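Local atomic coordinates of uncharacterized protein (Parabacteroides merdae, PDB entry 4R7F), a protein that is of unknown function but has an N-terminal domain related to the type 9 secretion system plug protein, and carries bound magnesium. Residues I39-D44 / L101-D106; Y55-C60 / V108-S113; N115-V120 / T132-V137. One frame throughout, in Å; residues are numbered along the deposited sequence.

Contact 1: residues I39-D44 / L101-D106; sequences IEINFD and LLLPND
Leu-101, Ile-41 and Ile-39 bury the most surface where strand 39-46 runs antiparallel to strand 96-103, in a four-stranded sheet with strands 14-21 and 86-88 that is probably one layer of an immunoglobulin-like sandwich. Ile-41 and Leu-101 form a hydrogen-bonded pair, with Ile-41 N donating to Leu-101 O at 2.8 Å in a nearly straight bond (173° at the hydrogen) and Leu-101 N returning one to Ile-41 O. Ile-39 and Leu-103 repeat the pattern, although the bond from Ile-39 N to Leu-103 O, at 2.7 Å, is more bent (139°). The side chains of the first pair run alongside each other, Ile-41 CD1 lying 4.1 Å from Leu-101 CD2. Ile-41 CD1 also meets Leu-103 CD1 at 4.0 Å, the two side chains crossing obliquely. Ile-39 contributes mostly backbone, since its side chain turns away onto Phe-135 of strand 129-138. On the other face, Glu-40, extended with CG anti to the backbone N (chi1 176°), offers CB to Leu-102 CD2 at 3.5 Å, while Glu-40 OE2 accepts Asn-42 ND2 at 3.1 Å through the anti lone pair. An alanine here keeps CB but removes CG and the carboxylate, and would probably leave Asn-42 less firmly oriented and Leu-102 less well packed. One face is thus purely apolar and enters the sandwich interior; the other is mixed, Leu-102 lying beside a carboxylate-to-amide hydrogen bond.

Contact 2: residues Y55-C60 / V108-S113; sequences YNVVHC and VQFKVS
The side chains of Tyr-55, Val-57 and His-59 project from one face of strand 53-60 toward segment 108-113, which passes over them at a distance, Val-57 CA and Val-108 CA being 9.0 Å apart. Each meets its partner at a different inclination. Tyr-55, whose CG occupies the crowded position between the backbone N and the carbonyl carbon (chi1 64°), reaches out tip to tip with Val-108, so that Tyr-55 OH lies 3.6 Å from Val-108 CG2. Val-57 stands between two neighbours. Val-57 CG2 faces Val-108 CG1 loosely at 4.4 Å, and Val-57 CG1, anti to the backbone N, touches the edge of the Phe-110 ring at CE1, 4.1 Å away, the two side chains crossing obliquely. The Phe-110 ring also meets that of Tyr-116. At the far end the imidazole of His-59, with CG anti to the backbone N (chi1 -173°), crosses Val-112 at about a right angle and has Val-112 CG2 at 3.8 Å from His-59 NE2. The edge of this ring is used for the polar bond: His-59 NE2 donates to Ser-113 O at 3.1 Å, 166° at the hydrogen, with the oxygen close to the ring plane and the donor on a carbonyl lone pair. His-59 ND1 is hydrogen-bonded to Ser-67 OG, so both ring nitrogens are engaged and the rotation of the ring is fixed. The donation from NE2 is consistent with a proton on that nitrogen, and it anchors the largely irregular segment 108-113, on the way from strand 96-103 to strand 114-122, to strand 53-60 of the domain's beta-sandwich, beside otherwise apolar packing.

Contact 3: residues N115-V120 / T132-V137; sequences NYAIQV and TACFSV
Strands 114-122 and 129-138 form a beta hairpin, and residues 115-120 and 132-137 are paired antiparallel along its length. Tyr-116 with Phe-135 and Ile-118 with Ala-133 are hydrogen-bonded pairs; Ile-118 N, for instance, donates to Ala-133 O at 2.8 Å. On the face bearing these four residues the Phe-135 side chain, held with CG in the crowded position (chi1 63°), leans across the neighbouring strand. Tyr-116 CB lies over one face of the Phe-135 ring, toward the rim and 3.8 Å from Phe-135 CZ, while Ile-118 CG1 approaches the ring edge 3.6 Å from Phe-135 CE1. The Tyr-116 and Phe-135 rings are nearly parallel, at 18°, but slid so far apart that they barely overlap. Val-137 CG2 packs obliquely on Tyr-116 CD1 at 3.6 Å, and the Tyr-116 hydroxyl is hydrogen-bonded to Val-112 O. The opposite face is more polar. Ser-136 OG donates to Asn-115 OD1 at 2.7 Å from above the carbonyl plane, and Tyr-379 OH is a second partner of that oxygen. At the other end Gln-119 NE2 lies 3.0 Å from Thr-132 OG1 in a bond within the amide plane. Between them Ala-117 CB rests 3.9 Å from Cys-134 SG. Such alternation, with mostly apolar residues where Ile-118, Ala-133 and Phe-135 meet strand 39-46, is consistent with a hairpin of the immunoglobulin-like beta-sandwich fold described for this protein.

In the fold
All three contacts are largely buried and belong to the same N-terminal beta-sandwich. Contacts 1 and 3 are strand pairings in opposing sheets, and their apolar faces meet: Ile-41 CD1 and Leu-103 CD1 both pack against Ile-118 CG1. Contact 2 differs in kind, joining a sheet strand to a mostly irregular segment through side chains, with one histidine-to-backbone bond in place of a ladder. It shares a sheet with contact 3, since strand 53-60 pairs with strand 114-122, where Val-58 N lies 2.8 Å from Ala-117 O in a probable hydrogen bond. Tyr-55 also touches Leu-101, linking contact 2 to contact 1 across the sandwich.

Contact 1: residues I39-D44 / L101-D106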
ATOM      1  N   ILE A  39      -5.631 -13.390 -16.095  1.00 41.14           N
ATOM      2  CA  ILE A  39      -6.782 -13.444 -15.202  1.00 42.57           C
ATOM      3  C   ILE A  39      -7.122 -14.880 -14.866  1.00 39.75           C
ATOM      4  O   ILE A  39      -7.121 -15.742 -15.750  1.00 42.56           O
ATOM      5  CB  ILE A  39      -8.018 -12.791 -15.826  1.00 46.79           C
ATOM      6  CG1 ILE A  39      -7.829 -11.283 -15.865  1.00 55.26           C
ATOM      7  CG2 ILE A  39      -9.251 -13.091 -14.995  1.00 48.36           C
ATOM      8  CD1 ILE A  39      -7.973 -10.593 -14.517  1.00 51.71           C
ATOM      9  N   GLU A  40      -7.416 -15.118 -13.589  1.00 35.04           N
ATOM     10  CA  GLU A  40      -7.852 -16.397 -13.116  1.00 37.74           C
ATOM     11  C   GLU A  40      -9.323 -16.299 -12.719  1.00 40.51           C
ATOM     12  O   GLU A  40      -9.696 -15.487 -11.875  1.00 33.12           O
ATOM     13  CB  GLU A  40      -7.036 -16.840 -11.916  1.00 38.74           C
ATOM     14  CG  GLU A  40      -7.506 -18.156 -11.280  1.00 44.24           C
ATOM     15  CD  GLU A  40      -6.627 -18.600 -10.108  1.00 50.97           C
ATOM     16  OE1 GLU A  40      -5.656 -17.896  -9.801  1.00 47.11           O
ATOM     17  OE2 GLU A  40      -6.890 -19.648  -9.481  1.00 50.48           O
ATOM     18  N   ILE A  41     -10.133 -17.164 -13.319  1.00 38.52           N
ATOM     19  CA  ILE A  41     -11.497 -17.376 -12.928  1.00 32.22           C
ATOM     20  C   ILE A  41     -11.553 -18.702 -12.206  1.00 30.39           C
ATOM     21  O   ILE A  41     -11.272 -19.730 -12.761  1.00 36.25           O
ATOM     22  CB  ILE A  41     -12.433 -17.389 -14.136  1.00 33.22           C
ATOM     23  CG1 ILE A  41     -12.557 -15.976 -14.694  1.00 36.12           C
ATOM     24  CG2 ILE A  41     -13.790 -17.923 -13.723  1.00 35.21           C
ATOM     25  CD1 ILE A  41     -12.770 -15.917 -16.178  1.00 39.30           C
ATOM     26  N   ASN A  42     -11.933 -18.649 -10.948  1.00 37.71           N
ATOM     27  CA  ASN A  42     -11.983 -19.799 -10.079  1.00 36.04           C
ATOM     28  C   ASN A  42     -13.392 -19.956  -9.435  1.00 35.11           C
ATOM     29  O   ASN A  42     -14.009 -18.990  -8.963  1.00 35.16           O
ATOM     30  CB  ASN A  42     -10.920 -19.603  -9.014  1.00 39.04           C
ATOM     31  CG  ASN A  42     -10.560 -20.887  -8.316  1.00 51.04           C
ATOM     32  OD1 ASN A  42     -11.372 -21.490  -7.613  1.00 40.90           O
ATOM     33  ND2 ASN A  42      -9.346 -21.330  -8.532  1.00 46.35           N
ATOM     34  N   PHE A  43     -13.895 -21.173  -9.393  1.00 36.40           N
ATOM     35  CA  PHE A  43     -15.214 -21.406  -8.879  1.00 32.32           C
ATOM     36  C   PHE A  43     -15.393 -22.855  -8.546  1.00 40.82           C
ATOM     37  O   PHE A  43     -14.649 -23.681  -9.048  1.00 36.84           O
ATOM     38  CB  PHE A  43     -16.269 -20.967  -9.911  1.00 34.60           C
ATOM     39  CG  PHE A  43     -16.315 -21.799 -11.154  1.00 34.29           C
ATOM     40  CD1 PHE A  43     -15.522 -21.487 -12.231  1.00 45.95           C
ATOM     41  CD2 PHE A  43     -17.182 -22.877 -11.257  1.00 41.87           C
ATOM     42  CE1 PHE A  43     -15.581 -22.242 -13.405  1.00 52.61           C
ATOM     43  CE2 PHE A  43     -17.246 -23.642 -12.424  1.00 40.85           C
ATOM     44  CZ  PHE A  43     -16.448 -23.318 -13.505  1.00 39.29           C
ATOM     45  N   ASP A  44     -16.383 -23.159  -7.707  1.00 35.95           N
ATOM     46  CA  ASP A  44     -16.729 -24.527  -7.399  1.00 32.40           C
ATOM     47  C   ASP A  44     -18.070 -24.885  -8.019  1.00 33.55           C
ATOM     48  O   ASP A  44     -18.964 -24.072  -8.064  1.00 38.01           O
ATOM     49  CB  ASP A  44     -16.827 -24.733  -5.896  1.00 36.26           C
ATOM     50  CG  ASP A  44     -15.505 -24.633  -5.196  1.00 39.65           C
ATOM     51  OD1 ASP A  44     -14.448 -24.849  -5.821  1.00 39.56           O
ATOM     52  OD2 ASP A  44     -15.541 -24.322  -3.990  1.00 38.36           O
ATOM     53  N   LEU A 101      -9.903 -21.422 -14.702  1.00 49.03           N
ATOM     54  CA  LEU A 101      -9.723 -20.973 -16.066  1.00 46.05           C
ATOM     55  C   LEU A 101      -8.815 -19.768 -15.994  1.00 47.14           C
ATOM     56  O   LEU A 101      -9.124 -18.795 -15.294  1.00 39.50           O
ATOM     57  CB  LEU A 101     -11.070 -20.576 -16.665  1.00 44.28           C
ATOM     58  CG  LEU A 101     -11.067 -19.857 -18.009  1.00 44.94           C
ATOM     59  CD1 LEU A 101     -10.560 -20.767 -19.115  1.00 56.36           C
ATOM     60  CD2 LEU A 101     -12.466 -19.414 -18.333  1.00 43.27           C
ATOM     61  N   LEU A 102      -7.678 -19.857 -16.672  1.00 45.68           N
ATOM     62  CA  LEU A 102      -6.800 -18.719 -16.850  1.00 40.57           C
ATOM     63  C   LEU A 102      -7.008 -18.123 -18.243  1.00 41.91           C
ATOM     64  O   LEU A 102      -7.179 -18.850 -19.235  1.00 41.60           O
ATOM     65  CB  LEU A 102      -5.355 -19.141 -16.690  1.00 43.68           C
ATOM     66  CG  LEU A 102      -5.044 -19.842 -15.381  1.00 49.99           C
ATOM     67  CD1 LEU A 102      -3.567 -20.197 -15.325  1.00 57.47           C
ATOM     68  CD2 LEU A 102      -5.436 -18.958 -14.216  1.00 51.39           C
ATOM     69  N   LEU A 103      -6.992 -16.800 -18.306  1.00 35.25           N
ATOM     70  CA  LEU A 103      -7.072 -16.087 -19.557  1.00 33.75           C
ATOM     71  C   LEU A 103      -6.080 -14.929 -19.593  1.00 37.20           C
ATOM     72  O   LEU A 103      -5.874 -14.261 -18.599  1.00 39.20           O
ATOM     73  CB  LEU A 103      -8.463 -15.534 -19.725  1.00 38.23           C
ATOM     74  CG  LEU A 103      -9.546 -16.544 -20.077  1.00 43.86           C
ATOM     75  CD1 LEU A 103     -10.924 -15.968 -19.776  1.00 40.80           C
ATOM     76  CD2 LEU A 103      -9.443 -16.930 -21.537  1.00 42.88           C
ATOM     77  N   PRO A 104      -5.452 -14.687 -20.747  1.00 39.87           N
ATOM     78  CA  PRO A 104      -5.537 -15.509 -21.944  1.00 42.68           C
ATOM     79  C   PRO A 104      -4.813 -16.851 -21.722  1.00 44.73           C
ATOM     80  O   PRO A 104      -4.064 -17.002 -20.749  1.00 41.97           O
ATOM     81  CB  PRO A 104      -4.787 -14.680 -22.974  1.00 39.56           C
ATOM     82  CG  PRO A 104      -3.720 -14.039 -22.153  1.00 42.14           C
ATOM     83  CD  PRO A 104      -4.448 -13.625 -20.900  1.00 33.28           C
ATOM     84  N   ASN A 105      -5.051 -17.817 -22.599  1.00 44.00           N
ATOM     85  CA  ASN A 105      -4.421 -19.121 -22.460  1.00 44.90           C
ATOM     86  C   ASN A 105      -4.064 -19.651 -23.852  1.00 49.55           C
ATOM     87  O   ASN A 105      -4.045 -18.880 -24.810  1.00 48.67           O
ATOM     88  CB  ASN A 105      -5.344 -20.059 -21.661  1.00 40.82           C
ATOM     89  CG  ASN A 105      -6.719 -20.216 -22.289  1.00 41.99           C
ATOM     90  OD1 ASN A 105      -6.846 -20.318 -23.501  1.00 46.82           O
ATOM     91  ND2 ASN A 105      -7.758 -20.230 -21.465  1.00 53.69           N
ATOM     92  N   ASP A 106      -3.769 -20.948 -23.959  1.00 54.22           N
ATOM     93  CA  ASP A 106      -3.394 -21.563 -25.251  1.00 64.12           C
ATOM     94  C   ASP A 106      -4.548 -21.583 -26.270  1.00 52.14           C
ATOM     95  O   ASP A 106      -4.295 -21.629 -27.469  1.00 44.84           O
ATOM     96  CB  ASP A 106      -2.872 -23.014 -25.064  1.00 70.12           C
ATOM     97  CG  ASP A 106      -1.409 -23.082 -24.630  1.00 64.36           C
ATOM     98  OD1 ASP A 106      -0.782 -22.032 -24.399  1.00 67.35           O
ATOM     99  OD2 ASP A 106      -0.879 -24.204 -24.509  1.00 85.60           O
TER

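Contact 2: residues Y55-C60 / V108-S113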
ATOM      1  N   TYR A  55     -17.177 -21.924 -22.039  1.00 51.51           N
ATOM      2  CA  TYR A  55     -17.371 -20.462 -21.933  1.00 44.45           C
ATOM      3  C   TYR A  55     -17.371 -19.712 -23.262  1.00 43.92           C
ATOM      4  O   TYR A  55     -16.813 -20.186 -24.237  1.00 39.50           O
ATOM      5  CB  TYR A  55     -16.303 -19.858 -21.019  1.00 38.65           C
ATOM      6  CG  TYR A  55     -14.896 -19.985 -21.537  1.00 41.20           C
ATOM      7  CD1 TYR A  55     -14.180 -21.159 -21.344  1.00 47.13           C
ATOM      8  CD2 TYR A  55     -14.265 -18.932 -22.188  1.00 40.39           C
ATOM      9  CE1 TYR A  55     -12.885 -21.297 -21.802  1.00 43.47           C
ATOM     10  CE2 TYR A  55     -12.954 -19.058 -22.644  1.00 43.96           C
ATOM     11  CZ  TYR A  55     -12.274 -20.255 -22.453  1.00 46.79           C
ATOM     12  OH  TYR A  55     -10.984 -20.443 -22.894  1.00 46.50           O
ATOM     13  N   ASN A  56     -18.033 -18.550 -23.266  1.00 41.25           N
ATOM     14  CA  ASN A  56     -17.945 -17.558 -24.328  1.00 43.84           C
ATOM     15  C   ASN A  56     -17.310 -16.256 -23.845  1.00 46.02           C
ATOM     16  O   ASN A  56     -17.545 -15.817 -22.712  1.00 39.70           O
ATOM     17  CB  ASN A  56     -19.331 -17.170 -24.851  1.00 49.94           C
ATOM     18  CG  ASN A  56     -20.130 -18.345 -25.322  1.00 55.02           C
ATOM     19  OD1 ASN A  56     -19.620 -19.290 -25.926  1.00 60.57           O
ATOM     20  ND2 ASN A  56     -21.409 -18.283 -25.062  1.00 61.61           N
ATOM     21  N   VAL A  57     -16.583 -15.602 -24.744  1.00 41.36           N
ATOM     22  CA  VAL A  57     -15.975 -14.316 -24.489  1.00 39.95           C
ATOM     23  C   VAL A  57     -16.851 -13.226 -25.109  1.00 42.64           C
ATOM     24  O   VAL A  57     -17.169 -13.263 -26.309  1.00 40.38           O
ATOM     25  CB  VAL A  57     -14.547 -14.294 -25.057  1.00 38.90           C
ATOM     26  CG1 VAL A  57     -13.840 -12.994 -24.745  1.00 41.75           C
ATOM     27  CG2 VAL A  57     -13.761 -15.454 -24.471  1.00 42.47           C
ATOM     28  N   VAL A  58     -17.261 -12.265 -24.280  1.00 40.24           N
ATOM     29  CA  VAL A  58     -18.059 -11.131 -24.749  1.00 33.33           C
ATOM     30  C   VAL A  58     -17.247  -9.867 -24.584  1.00 38.63           C
ATOM     31  O   VAL A  58     -16.781  -9.546 -23.489  1.00 33.25           O
ATOM     32  CB  VAL A  58     -19.382 -10.968 -23.992  1.00 34.96           C
ATOM     33  CG1 VAL A  58     -20.102  -9.729 -24.475  1.00 37.50           C
ATOM     34  CG2 VAL A  58     -20.290 -12.185 -24.174  1.00 37.89           C
ATOM     35  N   HIS A  59     -17.059  -9.150 -25.684  1.00 40.03           N
ATOM     36  CA  HIS A  59     -16.378  -7.895 -25.603  1.00 37.40           C
ATOM     37  C   HIS A  59     -17.396  -6.783 -25.310  1.00 40.43           C
ATOM     38  O   HIS A  59     -18.431  -6.694 -25.990  1.00 32.43           O
ATOM     39  CB  HIS A  59     -15.611  -7.580 -26.874  1.00 35.56           C
ATOM     40  CG  HIS A  59     -14.768  -6.355 -26.740  1.00 37.51           C
ATOM     41  ND1 HIS A  59     -15.221  -5.098 -27.081  1.00 35.82           N
ATOM     42  CD2 HIS A  59     -13.534  -6.179 -26.214  1.00 36.81           C
ATOM     43  CE1 HIS A  59     -14.275  -4.213 -26.831  1.00 37.98           C
ATOM     44  NE2 HIS A  59     -13.253  -4.839 -26.276  1.00 29.53           N
ATOM     45  N   CYS A  60     -17.063  -5.923 -24.325  1.00 34.59           N
ATOM     46  CA  CYS A  60     -17.947  -4.865 -23.870  1.00 36.50           C
ATOM     47  C   CYS A  60     -17.350  -3.487 -23.991  1.00 33.51           C
ATOM     48  O   CYS A  60     -16.151  -3.281 -23.964  1.00 34.60           O
ATOM     49  CB  CYS A  60     -18.348  -5.095 -22.403  1.00 40.95           C
ATOM     50  SG  CYS A  60     -19.155  -6.680 -22.098  1.00 35.59           S
ATOM     51  N   VAL A 108      -7.369 -19.284 -26.184  1.00 51.87           N
ATOM     52  CA  VAL A 108      -7.905 -17.934 -26.399  1.00 48.57           C
ATOM     53  C   VAL A 108      -6.908 -16.861 -25.998  1.00 46.15           C
ATOM     54  O   VAL A 108      -6.377 -16.857 -24.874  1.00 42.68           O
ATOM     55  CB  VAL A 108      -9.209 -17.675 -25.635  1.00 59.32           C
ATOM     56  CG1 VAL A 108      -9.745 -16.286 -25.972  1.00 54.70           C
ATOM     57  CG2 VAL A 108     -10.243 -18.733 -25.989  1.00 63.10           C
ATOM     58  N   GLN A 109      -6.644 -15.960 -26.940  1.00 48.49           N
ATOM     59  CA  GLN A 109      -5.884 -14.752 -26.675  1.00 47.71           C
ATOM     60  C   GLN A 109      -6.714 -13.579 -27.171  1.00 55.07           C
ATOM     61  O   GLN A 109      -7.607 -13.754 -28.001  1.00 47.23           O
ATOM     62  CB  GLN A 109      -4.529 -14.769 -27.375  1.00 51.85           C
ATOM     63  CG  GLN A 109      -3.752 -16.075 -27.267  1.00 57.80           C
ATOM     64  CD  GLN A 109      -4.127 -17.061 -28.344  1.00 51.51           C
ATOM     65  OE1 GLN A 109      -4.238 -16.711 -29.525  1.00 60.02           O
ATOM     66  NE2 GLN A 109      -4.354 -18.307 -27.941  1.00 48.51           N
ATOM     67  N   PHE A 110      -6.430 -12.394 -26.638  1.00 46.35           N
ATOM     68  CA  PHE A 110      -7.214 -11.211 -26.947  1.00 46.61           C
ATOM     69  C   PHE A 110      -6.471 -10.340 -27.940  1.00 47.34           C
ATOM     70  O   PHE A 110      -5.256 -10.230 -27.884  1.00 42.36           O
ATOM     71  CB  PHE A 110      -7.482 -10.408 -25.675  1.00 45.30           C
ATOM     72  CG  PHE A 110      -8.104 -11.216 -24.574  1.00 38.46           C
ATOM     73  CD1 PHE A 110      -9.385 -11.677 -24.692  1.00 37.80           C
ATOM     74  CD2 PHE A 110      -7.393 -11.510 -23.425  1.00 38.17           C
ATOM     75  CE1 PHE A 110      -9.955 -12.435 -23.694  1.00 41.49           C
ATOM     76  CE2 PHE A 110      -7.965 -12.240 -22.414  1.00 39.52           C
ATOM     77  CZ  PHE A 110      -9.246 -12.715 -22.556  1.00 38.05           C
ATOM     78  N   LYS A 111      -7.218  -9.707 -28.831  1.00 39.01           N
ATOM     79  CA  LYS A 111      -6.642  -8.862 -29.837  1.00 39.27           C
ATOM     80  C   LYS A 111      -6.763  -7.391 -29.513  1.00 43.43           C
ATOM     81  O   LYS A 111      -6.074  -6.606 -30.127  1.00 50.24           O
ATOM     82  CB  LYS A 111      -7.328  -9.109 -31.173  1.00 42.84           C
ATOM     83  CG  LYS A 111      -6.992 -10.443 -31.788  1.00 46.71           C
ATOM     84  CD  LYS A 111      -7.793 -10.645 -33.051  1.00 55.57           C
ATOM     85  CE  LYS A 111      -7.340 -11.921 -33.728  1.00 69.81           C
ATOM     86  NZ  LYS A 111      -8.259 -12.250 -34.838  1.00 82.94           N
ATOM     87  N   VAL A 112      -7.664  -7.002 -28.606  1.00 43.77           N
ATOM     88  CA  VAL A 112      -7.895  -5.571 -28.327  1.00 35.80           C
ATOM     89  C   VAL A 112      -8.082  -5.366 -26.837  1.00 39.75           C
ATOM     90  O   VAL A 112      -8.363  -6.298 -26.089  1.00 32.04           O
ATOM     91  CB  VAL A 112      -9.136  -4.978 -29.051  1.00 34.94           C
ATOM     92  CG1 VAL A 112      -8.941  -4.936 -30.580  1.00 35.88           C
ATOM     93  CG2 VAL A 112     -10.392  -5.752 -28.676  1.00 42.79           C
ATOM     94  N   SER A 113      -7.948  -4.124 -26.412  1.00 31.05           N
ATOM     95  CA  SER A 113      -8.157  -3.806 -25.035  1.00 36.68           C
ATOM     96  C   SER A 113      -9.650  -3.673 -24.771  1.00 29.05           C
ATOM     97  O   SER A 113     -10.464  -3.732 -25.687  1.00 31.93           O
ATOM     98  CB  SER A 113      -7.425  -2.506 -24.709  1.00 29.34           C
ATOM     99  OG  SER A 113      -8.062  -1.413 -25.315  1.00 26.28           O
TER

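Contact 3: residues N115-V120 / T132-V137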
ATOM      1  N   ASN A 115     -13.248  -4.010 -21.961  1.00 29.39           N
ATOM      2  CA  ASN A 115     -13.947  -4.784 -20.958  1.00 26.24           C
ATOM      3  C   ASN A 115     -14.362  -6.156 -21.525  1.00 30.10           C
ATOM      4  O   ASN A 115     -14.929  -6.222 -22.622  1.00 37.83           O
ATOM      5  CB  ASN A 115     -15.163  -4.002 -20.513  1.00 23.40           C
ATOM      6  CG  ASN A 115     -14.811  -2.823 -19.624  1.00 30.22           C
ATOM      7  OD1 ASN A 115     -13.728  -2.773 -19.043  1.00 23.17           O
ATOM      8  ND2 ASN A 115     -15.718  -1.847 -19.544  1.00 36.28           N
ATOM      9  N   TYR A 116     -14.079  -7.225 -20.797  1.00 27.21           N
ATOM     10  CA  TYR A 116     -14.466  -8.596 -21.226  1.00 32.89           C
ATOM     11  C   TYR A 116     -15.375  -9.284 -20.203  1.00 37.47           C
ATOM     12  O   TYR A 116     -15.153  -9.182 -18.992  1.00 34.06           O
ATOM     13  CB  TYR A 116     -13.247  -9.489 -21.467  1.00 31.91           C
ATOM     14  CG  TYR A 116     -12.458  -9.122 -22.702  1.00 36.20           C
ATOM     15  CD1 TYR A 116     -11.429  -8.186 -22.653  1.00 35.97           C
ATOM     16  CD2 TYR A 116     -12.750  -9.691 -23.916  1.00 36.98           C
ATOM     17  CE1 TYR A 116     -10.736  -7.819 -23.793  1.00 35.35           C
ATOM     18  CE2 TYR A 116     -12.055  -9.339 -25.053  1.00 37.57           C
ATOM     19  CZ  TYR A 116     -11.057  -8.407 -24.986  1.00 37.80           C
ATOM     20  OH  TYR A 116     -10.384  -8.101 -26.123  1.00 33.21           O
ATOM     21  N   ALA A 117     -16.406  -9.969 -20.711  1.00 31.47           N
ATOM     22  CA  ALA A 117     -17.288 -10.764 -19.903  1.00 28.20           C
ATOM     23  C   ALA A 117     -17.252 -12.214 -20.360  1.00 37.64           C
ATOM     24  O   ALA A 117     -17.500 -12.537 -21.529  1.00 42.02           O
ATOM     25  CB  ALA A 117     -18.685 -10.218 -19.967  1.00 28.32           C
ATOM     26  N   ILE A 118     -16.923 -13.088 -19.413  1.00 37.42           N
ATOM     27  CA  ILE A 118     -16.810 -14.517 -19.655  1.00 34.43           C
ATOM     28  C   ILE A 118     -18.082 -15.175 -19.173  1.00 32.68           C
ATOM     29  O   ILE A 118     -18.344 -15.187 -17.975  1.00 32.69           O
ATOM     30  CB  ILE A 118     -15.612 -15.129 -18.900  1.00 34.78           C
ATOM     31  CG1 ILE A 118     -14.309 -14.496 -19.360  1.00 35.91           C
ATOM     32  CG2 ILE A 118     -15.549 -16.618 -19.127  1.00 38.56           C
ATOM     33  CD1 ILE A 118     -14.158 -14.376 -20.863  1.00 39.75           C
ATOM     34  N   GLN A 119     -18.882 -15.719 -20.088  1.00 32.08           N
ATOM     35  CA  GLN A 119     -20.135 -16.356 -19.682  1.00 35.64           C
ATOM     36  C   GLN A 119     -19.912 -17.837 -19.733  1.00 37.63           C
ATOM     37  O   GLN A 119     -19.424 -18.335 -20.724  1.00 37.69           O
ATOM     38  CB  GLN A 119     -21.260 -15.970 -20.601  1.00 40.89           C
ATOM     39  CG  GLN A 119     -21.316 -14.493 -20.803  1.00 36.82           C
ATOM     40  CD  GLN A 119     -22.711 -14.007 -20.974  1.00 40.32           C
ATOM     41  OE1 GLN A 119     -23.255 -13.985 -22.079  1.00 37.97           O
ATOM     42  NE2 GLN A 119     -23.312 -13.608 -19.868  1.00 38.78           N
ATOM     43  N   VAL A 120     -20.221 -18.524 -18.639  1.00 34.04           N
ATOM     44  CA  VAL A 120     -19.992 -19.954 -18.534  1.00 40.70           C
ATOM     45  C   VAL A 120     -21.332 -20.678 -18.508  1.00 39.25           C
ATOM     46  O   VAL A 120     -22.352 -20.140 -18.075  1.00 45.15           O
ATOM     47  CB  VAL A 120     -19.122 -20.309 -17.322  1.00 39.86           C
ATOM     48  CG1 VAL A 120     -18.945 -21.819 -17.193  1.00 39.36           C
ATOM     49  CG2 VAL A 120     -17.768 -19.594 -17.435  1.00 34.70           C
ATOM     50  N   THR A 132     -21.406 -15.187 -15.050  1.00 34.70           N
ATOM     51  CA  THR A 132     -20.586 -14.271 -15.812  1.00 35.92           C
ATOM     52  C   THR A 132     -19.418 -13.812 -14.927  1.00 33.06           C
ATOM     53  O   THR A 132     -19.613 -13.479 -13.767  1.00 34.84           O
ATOM     54  CB  THR A 132     -21.464 -13.088 -16.216  1.00 32.83           C
ATOM     55  OG1 THR A 132     -22.558 -13.603 -16.958  1.00 36.16           O
ATOM     56  CG2 THR A 132     -20.731 -12.106 -17.069  1.00 39.66           C
ATOM     57  N   ALA A 133     -18.200 -13.856 -15.454  1.00 34.16           N
ATOM     58  CA  ALA A 133     -17.033 -13.289 -14.779  1.00 27.26           C
ATOM     59  C   ALA A 133     -16.435 -12.189 -15.629  1.00 30.31           C
ATOM     60  O   ALA A 133     -16.208 -12.370 -16.817  1.00 32.98           O
ATOM     61  CB  ALA A 133     -16.003 -14.336 -14.513  1.00 33.83           C
ATOM     62  N   CYS A 134     -16.215 -11.030 -15.017  1.00 30.43           N
ATOM     63  CA  CYS A 134     -15.861  -9.815 -15.744  1.00 30.16           C
ATOM     64  C   CYS A 134     -14.479  -9.302 -15.320  1.00 34.71           C
ATOM     65  O   CYS A 134     -14.172  -9.262 -14.127  1.00 33.56           O
ATOM     66  CB  CYS A 134     -16.893  -8.722 -15.444  1.00 29.80           C
ATOM     67  SG  CYS A 134     -18.466  -8.884 -16.280  1.00 33.53           S
ATOM     68  N   PHE A 135     -13.675  -8.888 -16.304  1.00 32.60           N
ATOM     69  CA  PHE A 135     -12.347  -8.335 -16.085  1.00 28.47           C
ATOM     70  C   PHE A 135     -12.029  -7.407 -17.246  1.00 30.46           C
ATOM     71  O   PHE A 135     -12.726  -7.392 -18.276  1.00 29.76           O
ATOM     72  CB  PHE A 135     -11.274  -9.434 -15.970  1.00 32.03           C
ATOM     73  CG  PHE A 135     -11.103 -10.253 -17.217  1.00 28.57           C
ATOM     74  CD1 PHE A 135     -11.865 -11.392 -17.424  1.00 37.76           C
ATOM     75  CD2 PHE A 135     -10.195  -9.869 -18.202  1.00 36.37           C
ATOM     76  CE1 PHE A 135     -11.727 -12.132 -18.593  1.00 42.55           C
ATOM     77  CE2 PHE A 135     -10.057 -10.591 -19.379  1.00 41.89           C
ATOM     78  CZ  PHE A 135     -10.824 -11.727 -19.570  1.00 45.37           C
ATOM     79  N   SER A 136     -10.987  -6.615 -17.079  1.00 28.99           N
ATOM     80  CA  SER A 136     -10.623  -5.686 -18.122  1.00 33.74           C
ATOM     81  C   SER A 136      -9.186  -5.913 -18.586  1.00 31.14           C
ATOM     82  O   SER A 136      -8.330  -6.393 -17.831  1.00 30.95           O
ATOM     83  CB  SER A 136     -10.776  -4.258 -17.616  1.00 32.10           C
ATOM     84  OG  SER A 136     -12.125  -3.942 -17.285  1.00 25.89           O
ATOM     85  N   VAL A 137      -8.942  -5.522 -19.823  1.00 26.60           N
ATOM     86  CA  VAL A 137      -7.647  -5.635 -20.441  1.00 32.04           C
ATOM     87  C   VAL A 137      -7.203  -4.259 -20.884  1.00 32.75           C
ATOM     88  O   VAL A 137      -7.893  -3.614 -21.704  1.00 26.71           O
ATOM     89  CB  VAL A 137      -7.735  -6.537 -21.659  1.00 40.19           C
ATOM     90  CG1 VAL A 137      -6.432  -6.504 -22.435  1.00 40.51           C
ATOM     91  CG2 VAL A 137      -8.088  -7.957 -21.224  1.00 37.80           C
TER